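Local coordinates for protein tudor (Drosophila melanogaster, PDB 3NTK), which recognises methylated arginines of the Piwi protein Aubergine through its last extended Tudor domain and is required for the formation of primordial germ cells, at residues V9-D12 against S16-V19; E29-K34 against E99-P104; I69-V72 against C78-H81; V140-T145 against G149-R154; F156-S159 against E164-Q167. One frame throughout, in Å; residues are numbered along the deposited sequence.

Contact 1 of 5, residues V9-D12 against S16-V19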
# COMPACT_ATOMS: atom_id res chain seq x y z
N VAL A 9 -5.93 0.60 -1.42
CA VAL A 9 -5.82 -0.09 -0.14
C VAL A 9 -5.66 0.85 1.05
O VAL A 9 -5.90 0.45 2.20
CB VAL A 9 -4.65 -1.10 -0.13
CG1 VAL A 9 -4.92 -2.20 -1.15
CG2 VAL A 9 -3.33 -0.39 -0.45
N GLN A 10 -5.26 2.08 0.78
CA GLN A 10 -5.08 3.08 1.82
C GLN A 10 -5.33 4.44 1.19
O GLN A 10 -4.79 4.74 0.13
CB GLN A 10 -3.65 3.01 2.37
CG GLN A 10 -3.42 3.84 3.62
CD GLN A 10 -3.99 3.17 4.86
OE1 GLN A 10 -3.98 3.76 5.94
NE2 GLN A 10 -4.49 1.95 4.70
N PHE A 11 -6.15 5.27 1.83
CA PHE A 11 -6.45 6.58 1.26
C PHE A 11 -6.50 7.69 2.31
O PHE A 11 -7.48 7.83 3.03
CB PHE A 11 -7.77 6.52 0.49
CG PHE A 11 -8.03 7.72 -0.38
CD1 PHE A 11 -8.71 8.83 0.12
CD2 PHE A 11 -7.60 7.74 -1.70
CE1 PHE A 11 -8.95 9.95 -0.69
CE2 PHE A 11 -7.83 8.85 -2.52
CZ PHE A 11 -8.51 9.95 -2.01
N ASP A 12 -5.42 8.46 2.41
CA ASP A 12 -5.39 9.56 3.37
C ASP A 12 -5.94 10.81 2.69
O ASP A 12 -6.45 11.72 3.35
CB ASP A 12 -3.96 9.80 3.85
CG ASP A 12 -3.48 8.71 4.79
OD1 ASP A 12 -4.21 8.39 5.75
OD2 ASP A 12 -2.36 8.17 4.57
N SER A 16 -2.11 11.65 -1.27
CA SER A 16 -1.40 10.54 -0.68
C SER A 16 -2.28 9.32 -0.43
O SER A 16 -3.06 9.29 0.52
CB SER A 16 -0.74 10.95 0.64
OG SER A 16 0.09 9.90 1.13
N PHE A 17 -2.14 8.33 -1.30
CA PHE A 17 -2.88 7.09 -1.15
C PHE A 17 -2.08 5.92 -1.72
O PHE A 17 -1.07 6.12 -2.40
CB PHE A 17 -4.27 7.18 -1.81
CG PHE A 17 -4.26 7.45 -3.28
CD1 PHE A 17 -4.13 8.74 -3.77
CD2 PHE A 17 -4.44 6.40 -4.19
CE1 PHE A 17 -4.18 9.00 -5.15
CE2 PHE A 17 -4.49 6.65 -5.57
CZ PHE A 17 -4.36 7.95 -6.04
N TYR A 18 -2.50 4.70 -1.40
CA TYR A 18 -1.81 3.51 -1.87
C TYR A 18 -2.74 2.59 -2.66
O TYR A 18 -3.92 2.45 -2.32
CB TYR A 18 -1.24 2.72 -0.69
CG TYR A 18 -0.09 3.39 0.01
CD1 TYR A 18 -0.30 4.40 0.95
CD2 TYR A 18 1.23 3.02 -0.28
CE1 TYR A 18 0.78 5.03 1.59
CE2 TYR A 18 2.31 3.63 0.35
CZ TYR A 18 2.08 4.63 1.28
OH TYR A 18 3.16 5.23 1.89
N VAL A 19 -2.19 1.96 -3.68
CA VAL A 19 -2.95 1.04 -4.51
C VAL A 19 -2.21 -0.26 -4.74
O VAL A 19 -1.00 -0.36 -4.53
CB VAL A 19 -3.25 1.66 -5.90
CG1 VAL A 19 -3.95 3.00 -5.73
CG2 VAL A 19 -1.96 1.81 -6.70
O HOH W 1 -0.69 7.88 2.72

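Contact 2 of 5, residues E29-K34 against E99-P104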
# COMPACT_ATOMS: atom_id res chain seq x y z
N GLU A 29 -0.06 -12.70 -4.43
CA GLU A 29 -0.68 -13.92 -3.91
C GLU A 29 0.37 -15.00 -3.70
O GLU A 29 0.27 -15.81 -2.77
CB GLU A 29 -1.77 -14.41 -4.86
CG GLU A 29 -2.92 -13.43 -5.04
CD GLU A 29 -4.09 -14.04 -5.79
OE1 GLU A 29 -3.87 -14.56 -6.90
OE2 GLU A 29 -5.23 -13.98 -5.26
N GLN A 30 1.38 -15.02 -4.57
CA GLN A 30 2.46 -15.99 -4.46
C GLN A 30 3.27 -15.63 -3.21
O GLN A 30 3.63 -16.50 -2.42
CB GLN A 30 3.37 -15.96 -5.69
CG GLN A 30 4.61 -16.85 -5.55
CD GLN A 30 5.51 -16.84 -6.78
OE1 GLN A 30 5.09 -17.23 -7.87
NE2 GLN A 30 6.75 -16.41 -6.60
N MET A 31 3.56 -14.34 -3.05
CA MET A 31 4.31 -13.88 -1.88
C MET A 31 3.58 -14.26 -0.60
O MET A 31 4.18 -14.82 0.33
CB MET A 31 4.49 -12.36 -1.93
CG MET A 31 5.10 -11.76 -0.67
SD MET A 31 6.73 -12.45 -0.28
CE MET A 31 7.70 -11.73 -1.61
N THR A 32 2.29 -13.95 -0.55
CA THR A 32 1.47 -14.25 0.61
C THR A 32 1.47 -15.74 0.94
O THR A 32 1.57 -16.12 2.10
CB THR A 32 0.03 -13.76 0.37
OG1 THR A 32 0.06 -12.34 0.17
CG2 THR A 32 -0.86 -14.08 1.57
N ASP A 33 1.37 -16.58 -0.09
CA ASP A 33 1.39 -18.03 0.12
C ASP A 33 2.73 -18.49 0.69
O ASP A 33 2.78 -19.26 1.65
CB ASP A 33 1.11 -18.77 -1.19
CG ASP A 33 -0.33 -18.63 -1.66
OD1 ASP A 33 -1.25 -18.88 -0.86
OD2 ASP A 33 -0.55 -18.27 -2.84
N LYS A 34 3.83 -18.00 0.10
CA LYS A 34 5.17 -18.37 0.55
C LYS A 34 5.44 -17.94 1.99
O LYS A 34 6.09 -18.66 2.75
CB LYS A 34 6.23 -17.76 -0.37
CG LYS A 34 6.26 -18.35 -1.77
CD LYS A 34 7.42 -17.78 -2.58
CE LYS A 34 7.40 -18.29 -4.01
NZ LYS A 34 7.42 -19.78 -4.06
N GLU A 99 16.16 -13.99 2.35
CA GLU A 99 16.69 -13.13 1.30
C GLU A 99 15.88 -13.23 0.01
O GLU A 99 15.65 -12.22 -0.66
CB GLU A 99 18.16 -13.46 1.00
CG GLU A 99 19.16 -12.94 2.02
CD GLU A 99 19.19 -13.75 3.30
OE1 GLU A 99 18.57 -14.84 3.33
OE2 GLU A 99 19.83 -13.31 4.28
N GLU A 100 15.46 -14.44 -0.34
CA GLU A 100 14.67 -14.67 -1.54
C GLU A 100 13.33 -13.94 -1.53
O GLU A 100 12.83 -13.54 -2.58
CB GLU A 100 14.44 -16.18 -1.71
CG GLU A 100 13.50 -16.56 -2.83
CD GLU A 100 13.30 -18.06 -2.94
OE1 GLU A 100 12.99 -18.69 -1.91
OE2 GLU A 100 13.45 -18.61 -4.06
N LEU A 101 12.76 -13.76 -0.34
CA LEU A 101 11.47 -13.08 -0.23
C LEU A 101 11.60 -11.57 -0.09
O LEU A 101 10.60 -10.85 -0.08
CB LEU A 101 10.66 -13.65 0.94
CG LEU A 101 10.24 -15.11 0.72
CD1 LEU A 101 9.35 -15.58 1.88
CD2 LEU A 101 9.49 -15.23 -0.60
N ALA A 102 12.84 -11.08 0.02
CA ALA A 102 13.09 -9.65 0.11
C ALA A 102 13.38 -9.09 -1.28
O ALA A 102 13.36 -7.87 -1.48
CB ALA A 102 14.26 -9.38 1.04
N LYS A 103 13.64 -9.98 -2.23
CA LYS A 103 13.96 -9.55 -3.60
C LYS A 103 12.80 -8.90 -4.35
O LYS A 103 12.99 -7.90 -5.05
CB LYS A 103 14.51 -10.72 -4.42
CG LYS A 103 15.83 -11.28 -3.93
CD LYS A 103 16.36 -12.35 -4.87
CE LYS A 103 17.61 -13.01 -4.31
NZ LYS A 103 18.67 -12.02 -3.99
N PRO A 104 11.59 -9.47 -4.26
CA PRO A 104 10.47 -8.87 -4.98
C PRO A 104 10.18 -7.45 -4.52
O PRO A 104 10.31 -7.11 -3.34
CB PRO A 104 9.31 -9.81 -4.68
CG PRO A 104 10.00 -11.14 -4.52
CD PRO A 104 11.20 -10.78 -3.69

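Contact 3 of 5, residues I69-V72 against C78-H81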
# COMPACT_ATOMS: atom_id res chain seq x y z
N ILE A 69 10.82 -1.22 8.94
CA ILE A 69 10.77 -0.46 10.18
C ILE A 69 10.92 1.03 9.89
O ILE A 69 11.85 1.45 9.20
CB ILE A 69 11.88 -0.93 11.13
CG1 ILE A 69 11.65 -2.40 11.48
CG2 ILE A 69 11.89 -0.05 12.38
CD1 ILE A 69 12.69 -2.99 12.42
N ARG A 70 10.00 1.82 10.43
CA ARG A 70 10.02 3.27 10.23
C ARG A 70 10.52 4.01 11.47
O ARG A 70 11.20 5.03 11.35
CB ARG A 70 8.62 3.76 9.86
CG ARG A 70 8.18 3.35 8.46
CD ARG A 70 9.11 3.96 7.42
NE ARG A 70 8.74 3.60 6.05
CZ ARG A 70 7.60 3.96 5.46
NH1 ARG A 70 6.72 4.70 6.12
NH2 ARG A 70 7.35 3.59 4.21
N LYS A 71 10.18 3.49 12.64
CA LYS A 71 10.59 4.10 13.90
C LYS A 71 10.76 3.03 14.97
O LYS A 71 9.92 2.15 15.11
CB LYS A 71 9.54 5.10 14.39
CG LYS A 71 9.32 6.31 13.50
CD LYS A 71 8.28 7.24 14.12
CE LYS A 71 8.73 7.73 15.49
NZ LYS A 71 7.69 8.56 16.17
N VAL A 72 11.85 3.12 15.73
CA VAL A 72 12.09 2.18 16.81
C VAL A 72 11.61 2.83 18.10
O VAL A 72 12.12 3.88 18.51
CB VAL A 72 13.59 1.84 16.94
CG1 VAL A 72 13.82 0.94 18.15
CG2 VAL A 72 14.08 1.14 15.67
N CYS A 78 7.96 -1.19 17.48
CA CYS A 78 8.42 -0.48 16.29
C CYS A 78 7.22 -0.09 15.45
O CYS A 78 6.22 -0.80 15.41
CB CYS A 78 9.33 -1.35 15.42
SG CYS A 78 11.00 -1.64 16.01
N GLU A 79 7.32 1.06 14.79
CA GLU A 79 6.27 1.48 13.88
C GLU A 79 6.77 0.93 12.55
O GLU A 79 7.89 1.22 12.14
CB GLU A 79 6.17 3.00 13.79
CG GLU A 79 4.97 3.46 12.98
CD GLU A 79 5.10 4.88 12.47
OE1 GLU A 79 5.39 5.79 13.28
OE2 GLU A 79 4.92 5.09 11.25
N VAL A 80 5.96 0.12 11.89
CA VAL A 80 6.37 -0.45 10.62
C VAL A 80 5.42 -0.09 9.50
O VAL A 80 4.29 0.35 9.74
CB VAL A 80 6.46 -1.99 10.70
CG1 VAL A 80 7.38 -2.41 11.84
CG2 VAL A 80 5.06 -2.59 10.89
N HIS A 81 5.90 -0.25 8.28
CA HIS A 81 5.11 0.00 7.09
C HIS A 81 5.03 -1.31 6.34
O HIS A 81 6.06 -1.88 5.97
CB HIS A 81 5.78 1.05 6.21
CG HIS A 81 5.01 1.38 4.98
ND1 HIS A 81 5.31 0.84 3.74
CD2 HIS A 81 3.91 2.15 4.79
CE1 HIS A 81 4.44 1.27 2.85
NE2 HIS A 81 3.58 2.07 3.46

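Contact 4 of 5, residues V140-T145 against G149-R154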
# COMPACT_ATOMS: atom_id res chain seq x y z
N VAL A 140 -5.90 3.86 -12.94
CA VAL A 140 -5.00 4.99 -12.79
C VAL A 140 -4.17 5.14 -14.05
O VAL A 140 -3.78 4.14 -14.67
CB VAL A 140 -4.02 4.83 -11.60
CG1 VAL A 140 -4.77 4.94 -10.28
CG2 VAL A 140 -3.28 3.49 -11.69
N GLU A 141 -3.93 6.38 -14.45
CA GLU A 141 -3.09 6.66 -15.59
C GLU A 141 -1.83 7.16 -14.90
O GLU A 141 -1.88 8.13 -14.15
CB GLU A 141 -3.68 7.78 -16.46
CG GLU A 141 -2.99 7.93 -17.81
CD GLU A 141 -3.24 9.29 -18.47
OE1 GLU A 141 -4.32 9.87 -18.27
OE2 GLU A 141 -2.34 9.76 -19.21
N ILE A 142 -0.70 6.49 -15.13
CA ILE A 142 0.54 6.91 -14.49
C ILE A 142 1.24 7.96 -15.34
O ILE A 142 1.71 7.68 -16.45
CB ILE A 142 1.49 5.71 -14.28
CG1 ILE A 142 0.78 4.63 -13.47
CG2 ILE A 142 2.75 6.16 -13.53
CD1 ILE A 142 1.62 3.39 -13.22
N LEU A 143 1.28 9.19 -14.82
CA LEU A 143 1.90 10.29 -15.54
C LEU A 143 3.40 10.33 -15.31
O LEU A 143 4.15 10.79 -16.17
CB LEU A 143 1.27 11.62 -15.09
CG LEU A 143 -0.26 11.71 -15.22
CD1 LEU A 143 -0.73 13.07 -14.74
CD2 LEU A 143 -0.67 11.48 -16.66
N ALA A 144 3.83 9.84 -14.16
CA ALA A 144 5.25 9.82 -13.83
C ALA A 144 5.52 9.12 -12.52
O ALA A 144 4.61 8.89 -11.71
CB ALA A 144 5.78 11.25 -13.77
N THR A 145 6.78 8.77 -12.32
CA THR A 145 7.22 8.12 -11.09
C THR A 145 8.34 9.00 -10.55
O THR A 145 9.36 9.20 -11.21
CB THR A 145 7.75 6.70 -11.38
OG1 THR A 145 6.68 5.89 -11.88
CG2 THR A 145 8.31 6.07 -10.11
N GLY A 149 9.77 7.10 -5.74
CA GLY A 149 9.03 5.91 -6.09
C GLY A 149 7.54 6.18 -6.23
O GLY A 149 6.80 5.36 -6.76
N THR A 150 7.11 7.34 -5.75
CA THR A 150 5.70 7.72 -5.81
C THR A 150 5.23 7.98 -7.24
O THR A 150 5.93 8.62 -8.02
CB THR A 150 5.44 8.99 -4.99
OG1 THR A 150 5.75 8.74 -3.61
CG2 THR A 150 3.98 9.43 -5.12
N HIS A 151 4.05 7.47 -7.58
CA HIS A 151 3.47 7.69 -8.90
C HIS A 151 2.55 8.90 -8.87
O HIS A 151 1.73 9.03 -7.96
CB HIS A 151 2.58 6.52 -9.34
CG HIS A 151 3.31 5.26 -9.69
ND1 HIS A 151 4.42 5.24 -10.52
CD2 HIS A 151 3.04 3.97 -9.40
CE1 HIS A 151 4.79 3.99 -10.72
NE2 HIS A 151 3.97 3.20 -10.06
N VAL A 152 2.67 9.78 -9.86
CA VAL A 152 1.76 10.93 -9.97
C VAL A 152 0.74 10.36 -10.96
O VAL A 152 1.11 9.94 -12.05
CB VAL A 152 2.43 12.17 -10.58
CG1 VAL A 152 1.37 13.26 -10.82
CG2 VAL A 152 3.52 12.68 -9.64
N VAL A 153 -0.53 10.33 -10.57
CA VAL A 153 -1.54 9.71 -11.42
C VAL A 153 -2.84 10.49 -11.63
O VAL A 153 -3.09 11.50 -10.97
CB VAL A 153 -1.96 8.33 -10.82
CG1 VAL A 153 -0.73 7.49 -10.51
CG2 VAL A 153 -2.79 8.54 -9.55
N ARG A 154 -3.64 10.01 -12.57
CA ARG A 154 -4.96 10.55 -12.85
C ARG A 154 -5.84 9.36 -12.50
O ARG A 154 -5.58 8.24 -12.94
CB ARG A 154 -5.12 10.91 -14.33
CG ARG A 154 -4.38 12.16 -14.74
CD ARG A 154 -4.53 12.42 -16.22
NE ARG A 154 -3.63 13.46 -16.69
CZ ARG A 154 -3.33 13.68 -17.96
NH1 ARG A 154 -3.88 12.93 -18.91
NH2 ARG A 154 -2.49 14.65 -18.29

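Contact 5 of 5, residues F156-S159 against E164-Q167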
# COMPACT_ATOMS: atom_id res chain seq x y z
N PHE A 156 -9.45 7.18 -12.29
CA PHE A 156 -10.67 6.88 -13.02
C PHE A 156 -11.51 5.84 -12.29
O PHE A 156 -10.99 5.04 -11.52
CB PHE A 156 -10.35 6.36 -14.43
CG PHE A 156 -9.56 7.32 -15.27
CD1 PHE A 156 -8.22 7.56 -14.99
CD2 PHE A 156 -10.16 8.00 -16.33
CE1 PHE A 156 -7.48 8.47 -15.76
CE2 PHE A 156 -9.43 8.91 -17.10
CZ PHE A 156 -8.09 9.15 -16.81
N TYR A 157 -12.81 5.87 -12.54
CA TYR A 157 -13.72 4.92 -11.93
C TYR A 157 -14.66 4.48 -13.05
O TYR A 157 -15.32 5.31 -13.66
CB TYR A 157 -14.49 5.58 -10.79
CG TYR A 157 -15.42 4.63 -10.07
CD1 TYR A 157 -14.93 3.47 -9.46
CD2 TYR A 157 -16.78 4.90 -9.99
CE1 TYR A 157 -15.79 2.60 -8.80
CE2 TYR A 157 -17.64 4.04 -9.33
CZ TYR A 157 -17.14 2.89 -8.74
OH TYR A 157 -18.01 2.05 -8.09
N GLN A 158 -14.69 3.18 -13.31
CA GLN A 158 -15.50 2.65 -14.40
C GLN A 158 -14.96 3.26 -15.70
O GLN A 158 -15.70 3.55 -16.63
CB GLN A 158 -16.98 3.00 -14.21
CG GLN A 158 -17.62 2.26 -13.04
CD GLN A 158 -19.11 2.50 -12.95
OE1 GLN A 158 -19.82 2.38 -13.95
NE2 GLN A 158 -19.59 2.83 -11.76
N SER A 159 -13.65 3.47 -15.72
CA SER A 159 -12.94 4.03 -16.86
C SER A 159 -13.31 5.47 -17.21
O SER A 159 -13.06 5.93 -18.33
CB SER A 159 -13.13 3.13 -18.09
OG SER A 159 -12.53 1.87 -17.87
N GLU A 164 -15.99 13.05 -12.90
CA GLU A 164 -17.27 12.83 -13.55
C GLU A 164 -18.19 11.94 -12.71
O GLU A 164 -19.41 12.08 -12.76
CB GLU A 164 -17.08 12.19 -14.93
CG GLU A 164 -18.38 11.94 -15.67
CD GLU A 164 -18.18 11.22 -16.99
OE1 GLU A 164 -17.36 11.69 -17.80
OE2 GLU A 164 -18.85 10.19 -17.20
N LYS A 165 -17.60 11.02 -11.95
CA LYS A 165 -18.38 10.11 -11.12
C LYS A 165 -18.76 10.72 -9.77
O LYS A 165 -19.57 10.15 -9.04
CB LYS A 165 -17.61 8.80 -10.90
CG LYS A 165 -17.03 8.23 -12.18
CD LYS A 165 -18.09 7.93 -13.23
CE LYS A 165 -18.94 6.73 -12.84
NZ LYS A 165 -19.78 6.29 -13.99
N LEU A 166 -18.16 11.86 -9.44
CA LEU A 166 -18.47 12.55 -8.19
C LEU A 166 -19.65 13.47 -8.50
O LEU A 166 -19.47 14.66 -8.76
CB LEU A 166 -17.27 13.36 -7.71
CG LEU A 166 -16.02 12.55 -7.35
CD1 LEU A 166 -14.89 13.50 -6.94
CD2 LEU A 166 -16.33 11.59 -6.21
N GLN A 167 -20.85 12.90 -8.49
CA GLN A 167 -22.06 13.63 -8.82
C GLN A 167 -22.42 14.83 -7.95
O GLN A 167 -23.03 15.78 -8.44
CB GLN A 167 -23.24 12.66 -8.88
CG GLN A 167 -23.04 11.54 -9.89
CD GLN A 167 -24.27 10.68 -10.06
OE1 GLN A 167 -24.71 10.03 -9.11
NE2 GLN A 167 -24.82 10.67 -11.26

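Contact 1 of 5, residues V9-D12 against S16-V19
Val9 and Gln10 both face Tyr18 across an antiparallel hairpin, forming a classic beta bulge. The backbone bonds set this register: Val9 N donates to Tyr18 O over 2.9 Å, while Gln10 N makes only a weak second bond to the same oxygen. Tyr18 N returns a nearly straight bond to Gln10 O (2.8 Å, 169° at the hydrogen). Near the turn, Asp12 N reaches Ser16 O at 3.1 Å.

The apolar contacts divide between two faces. On one, Phe11 and Phe17 are a non-hydrogen-bonded pair whose rings meet obliquely, with centroids 5.4 Å apart. With CG anti to the backbone N (chi1 -167°), the Phe11 ring swings so that CD2 lies 3.4 Å from Phe17 CB. Replacing Phe11 by alanine would probably open a gap beside Phe17 and deprive Gln127 and Ile130 of helix 120-131 of an aromatic neighbour. On the other face Gln10 CB packs alongside Tyr18 CD1 at 3.9 Å. Val9, at the bulge, meets Tyr18 CB with CG2, the two side chains crossing at about a right angle.

Polar side chains act at the margins. Gln10 folds back so that NE2 bonds Val9 O of its own strand at 3.2 Å. One water bridges Asp12 OD2 and Ser16 OG, and the latter oxygen also bonds His110 of strand 109-113.

The chemistry is therefore two-sided. The paired phenylalanines turn one face into the buried core of the OB-fold, whereas Tyr18 carries the other toward the rings of His110 and His81, and so toward the Tudor part of the domain.

Contact 2 of 5, residues E29-K34 against E99-P104
The helix 25-38, which runs between the OB-fold strands and the Tudor barrel in this extended Tudor domain, meets the short helical turn at 99-102 through Met31 and Lys34 against Leu101 and Pro104. No hydrogen bond crosses the gap; it is closed by side-chain packing. Met31 does most from its side. Its CG stands anti to the backbone N (chi1 172°), and bends at the next two torsions bring the thioether over to Leu101. There SD rests 3.9 Å from Leu101 CD2, and the terminal CE comes 3.4 Å from Leu101 O. The same methyl lies against the proline ring, 3.8 Å from Pro104 CG; it thus faces a carbonyl oxygen and an apolar ring together. Shortened to an alanine, Met31 would probably leave Leu101 CD2 and the Pro104 ring without their common apolar neighbour, opening a gap between the two helices. One turn further on, Lys34 contributes its aliphatic stem: CD packs on Leu101 CD2 at 3.8 Å, and that leucine methyl touches both the methionine sulfur and the lysine methylene. The lysine's charged end, NZ, remains 6.1 Å from Glu100 OE1, where any attraction is probably weak. Arg66 of strand 63-72 also holds the turn, donating from NH1 to the carbonyl oxygens of both Leu101 and Pro104, while Met31 also touches Asp84 and Tyr107 in loops beside helix 25-38.

Contact 3 of 5, residues I69-V72 against C78-H81
Arg70 lays its guanidinium flat on the ring of His81, the planes 12° apart and the centres separated by 4.2 Å. The two side chains run side by side in the same direction. A bend at the arginine's second torsion (chi2 -62°) brings the flat group round over its neighbour. NH2 lies above the imidazole, offset toward its rim and 3.3 Å from His81 CG, while the middle of the guanidinium sits over His81 CB. Tyr18 of the OB-fold meets the same histidine ring, so the stack lies where the OB-fold part and the Tudor part come together.

Lys71 and Glu79 cross on another face of the hairpin. Here the contact is made by the lysine stem, with CD 3.3 Å from Glu79 OE1; the charge at NZ is farther off, at 4.6 Å from that oxygen, while OE2 is bonded to Asn88. On the reverse side Cys78 SG sits among aliphatic groups, 4.1 Å from Ile69 CG2 and slightly farther from Val72 CG2, and Val80 CG1 packs against Ile69 CG1. Phe94 of strand 87-95 touches both Cys78 and Val80 there.

In the backbone, Glu79 O takes two donors, Arg70 N at 2.8 Å and Lys71 N at 3.3 Å. Glu79 N bonds back to Lys71 O. Two residues thus face one, turning Arg70 toward the opposite strand and over His81. Such a classic bulge in an antiparallel hairpin belongs here to the strongly bent four-stranded sheet of the Tudor domain, a member of the SH3-like barrels.

Contact 4 of 5, residues V140-T145 against G149-R154
Arg154 and Glu141 form a hydrogen-bonded pair in the antiparallel hairpin of strands 137-145 and 151-157, part of the OB-fold sheet. The arginine can be followed outward. CB lies 4.1 Å from Glu141 CB, the two side chains setting off alongside each other. CG then packs on Leu143 CD1 at 3.8 Å, and CD meets Glu141 OE1. At NE both leucine methyls close in, CD1 being 3.5 Å away; Asp114 offers this nitrogen only a long, weak ion pair. CZ has Leu143 CD2 over one face of the guanidinium. The chain ends in a salt bridge from NH1 to Glu141 OE1, 3.2 Å long and bent at the hydrogen (135°), with the carboxylate turned 86° against the guanidinium. NH1 reaches the syn side of the oxygen, and this single nitrogen makes the bridge, tilted out of both planes.

Leu143 can lean over the arginine because of a classic bulge: it and Ala144 both face Val152. Leu143 N bonds Val152 O, Ala144 N adds a weak bond to it, and Val152 N returns to Ala144 O at 2.8 Å.

Val140 packs on Val153, CB to CB, and Val153 also touches Phe17 in the core. On the face of Val153, farther out, stands His151, whose NE2 has a weak bond to Arg109. Thr145 OG1 lies at the ring edge, taking a weak, strongly bent bond from ND1. Over the ring face, Ile142 CD1 makes a CH-pi contact, 4.0 Å from the centroid and 11° off its normal.

Contact 5 of 5, residues F156-S159 against E164-Q167
Tyr157, its OH held by a hydrogen bond to Glu136, packs against the stem of Lys165. Three methylenes of that lysine border Tyr157 O: CG at 3.7 Å, CD slightly farther, and CE at 4.0 Å. These are packing contacts; no hydrogen bond joins the two segments. The lysine stem instead lies across the end of strand 151-157 as an aliphatic cover. Its course follows from successive bends (chi2 -59°, chi3 -71°), which fold the chain back over the tyrosine carbonyl instead of letting it extend away.

The two side chains cross at about a right angle. Lys165 CG lies 3.9 Å from Tyr157 CB and comes to the edge of the phenol ring, near its plane, while Gln158 CG lies over one ring face. The aromatic group has further neighbours elsewhere: its ring meets Phe129 edge-to-face, and Phe138 is another ring beside it. At the lysine tip NZ remains 3.9 Å from Gln158 OE1. That spacing is too long for a bond, so the ammonium and the amide probably attract each other just loosely at this surface.

Gln158 and Ser159 both have left-handed backbone angles, as in a type I' turn, and they reverse the chain toward strand 160-161. Helix 162-165 follows directly, which explains how Lys165 returns to the strand it so recently left. Next to it Leu166 is the centre of an inverse gamma turn and packs on helix 120-131, the helix joined to the C-terminus by the Cys121-Cys169 disulfide. The whole is a tight beta hairpin with the C-terminal helical turn packed against its first strand, at the surface of the OB-fold part.

Overall arrangement
Along the chain contact 1 closes first; contact 3 then lies within the span between the two segments of contact 2, and contacts 4 and 5 follow. Contacts 1, 4 and 5 belong to one mixed OB-fold sheet: 4 and 5 share strand 151-157, and Phe17 packs on Val153 where 1 meets 4, their centres 13 Å apart. Contact 3 is in the separate four-stranded Tudor sheet, with its centre about 36 Å from that of contact 5. Helix 25-38, in contact 2, runs from one part to the other, and Tyr18 against His81 joins contacts 1 and 3 directly. The N-terminal strands thus fold with the C-terminal ones, making both parts one extended Tudor domain.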